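PDB 1BDG: hexokinase from Schistosoma mansoni, which catalyses the ATP-dependent phosphorylation of glucose and other hexoses to hexose 6-phosphates, the first step of glycolysis. Local coordinates for residues 64-69 / 440-445. Residues are numbered along the deposited sequence; the frame is centred on the assembly and turned at random.
Sequences GTETGN and AAAIAA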
loop_
_atom_site.group_PDB
_atom_site.type_symbol
_atom_site.label_atom_id
_atom_site.label_comp_id
_atom_site.label_asym_id
_atom_site.label_seq_id
_atom_site.Cartn_x
_atom_site.Cartn_y
_atom_site.Cartn_z
ATOM N N GLY A 64 -0.680 -25.647 -2.579
ATOM C CA GLY A 64 0.125 -26.217 -1.515
ATOM C C GLY A 64 0.888 -27.470 -1.893
ATOM O O GLY A 64 1.760 -27.906 -1.135
ATOM N N THR A 65 0.577 -28.059 -3.044
ATOM C CA THR A 65 1.280 -29.263 -3.494
ATOM C C THR A 65 2.680 -28.899 -4.019
ATOM O O THR A 65 3.536 -29.768 -4.211
ATOM C CB THR A 65 0.479 -29.980 -4.616
ATOM O OG1 THR A 65 0.457 -29.168 -5.812
ATOM C CG2 THR A 65 -0.960 -30.255 -4.135
ATOM N N GLU A 66 2.887 -27.607 -4.276
ATOM C CA GLU A 66 4.156 -27.085 -4.782
ATOM C C GLU A 66 5.360 -27.593 -3.970
ATOM O O GLU A 66 5.327 -27.588 -2.726
ATOM C CB GLU A 66 4.130 -25.555 -4.781
ATOM C CG GLU A 66 2.980 -24.919 -5.577
ATOM C CD GLU A 66 1.795 -24.559 -4.717
ATOM O OE1 GLU A 66 1.994 -24.321 -3.515
ATOM O OE2 GLU A 66 0.657 -24.506 -5.222
ATOM N N THR A 67 6.405 -28.029 -4.688
ATOM C CA THR A 67 7.643 -28.569 -4.105
ATOM C C THR A 67 8.875 -27.873 -4.644
ATOM O O THR A 67 8.903 -27.447 -5.793
ATOM C CB THR A 67 7.783 -30.079 -4.406
ATOM O OG1 THR A 67 7.620 -30.320 -5.818
ATOM C CG2 THR A 67 6.729 -30.863 -3.624
ATOM N N GLY A 68 9.891 -27.742 -3.803
ATOM C CA GLY A 68 11.118 -27.079 -4.215
ATOM C C GLY A 68 11.645 -26.106 -3.169
ATOM O O GLY A 68 11.181 -26.104 -2.007
ATOM N N ASN A 69 12.647 -25.315 -3.574
ATOM C CA ASN A 69 13.289 -24.291 -2.729
ATOM C C ASN A 69 13.491 -23.064 -3.637
ATOM O O ASN A 69 14.115 -23.179 -4.702
ATOM C CB ASN A 69 14.656 -24.778 -2.222
ATOM C CG ASN A 69 15.361 -23.739 -1.321
ATOM O OD1 ASN A 69 16.553 -23.423 -1.506
ATOM N ND2 ASN A 69 14.629 -23.224 -0.332
ATOM N N ALA A 440 4.797 -15.415 -2.801
ATOM C CA ALA A 440 5.464 -15.218 -4.079
ATOM C C ALA A 440 6.230 -16.492 -4.494
ATOM O O ALA A 440 6.285 -16.822 -5.683
ATOM C CB ALA A 440 6.406 -14.010 -4.012
ATOM N N ALA A 441 6.791 -17.214 -3.521
ATOM C CA ALA A 441 7.545 -18.434 -3.792
ATOM C C ALA A 441 6.685 -19.526 -4.414
ATOM O O ALA A 441 7.089 -20.143 -5.398
ATOM C CB ALA A 441 8.197 -18.928 -2.555
ATOM N N ALA A 442 5.510 -19.786 -3.841
ATOM C CA ALA A 442 4.609 -20.781 -4.425
ATOM C C ALA A 442 4.364 -20.347 -5.873
ATOM O O ALA A 442 4.509 -21.146 -6.784
ATOM C CB ALA A 442 3.295 -20.849 -3.669
ATOM N N ILE A 443 4.081 -19.067 -6.103
ATOM C CA ILE A 443 3.871 -18.615 -7.476
ATOM C C ILE A 443 5.105 -18.944 -8.339
ATOM O O ILE A 443 4.988 -19.525 -9.435
ATOM C CB ILE A 443 3.563 -17.105 -7.569
ATOM C CG1 ILE A 443 2.254 -16.782 -6.831
ATOM C CG2 ILE A 443 3.517 -16.698 -9.030
ATOM C CD1 ILE A 443 1.706 -15.381 -7.073
ATOM N N ALA A 444 6.285 -18.615 -7.827
ATOM C CA ALA A 444 7.519 -18.903 -8.545
ATOM C C ALA A 444 7.598 -20.397 -8.919
ATOM O O ALA A 444 8.050 -20.745 -10.007
ATOM C CB ALA A 444 8.709 -18.506 -7.698
ATOM N N ALA A 445 7.077 -21.265 -8.054
ATOM C CA ALA A 445 7.091 -22.713 -8.281
ATOM C C ALA A 445 6.594 -23.164 -9.684
ATOM O O ALA A 445 6.730 -24.346 -10.062
ATOM C CB ALA A 445 6.319 -23.431 -7.148
#
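Glu66 meets Ala442 and Ala445 where the loop leading into strand 68-75 passes the C-terminal helix 435-444, which lies against the five-stranded sheet of the small subdomain in this actin-type ATPase fold. In the loop, Gly64 has a backbone (phi 112°) that would press a CB against the preceding carbonyl oxygen, so glycine suits the place. Its N-H is directed at the carboxylate of Glu66, two residues on, running almost straight (175°) to OE2 over 3.2 Å from Gly64 N, and meets that oxygen from above the carboxylate plane; the bond to OE1 is weak and more bent. Thr65, at the exposed bend, hydrogen-bonds through OG1 to OD1 of Asn63. In Glu66, CB and CG lie against the methyl of Ala445, while the carboxylate both takes the N-H of Gly64 and sets OE1 beside the methyl of Ala442. CG lies anti to the carbonyl carbon (chi1 -57°), and a bend at chi2 swings the acid back toward Gly64. Gly68, again with a positive phi that would jam a CB against the preceding carbonyl oxygen, lies in the strand and pairs its backbone with Leu87. Small alanines three residues apart, Ala442 in helix 435-444 and Ala445, let the loop come close without any hydrogen bond between the segments: Ala445 CB lies 3.9 Å from Glu66 CB, and Ala442 CB sits 3.7 Å from Glu66 OE1.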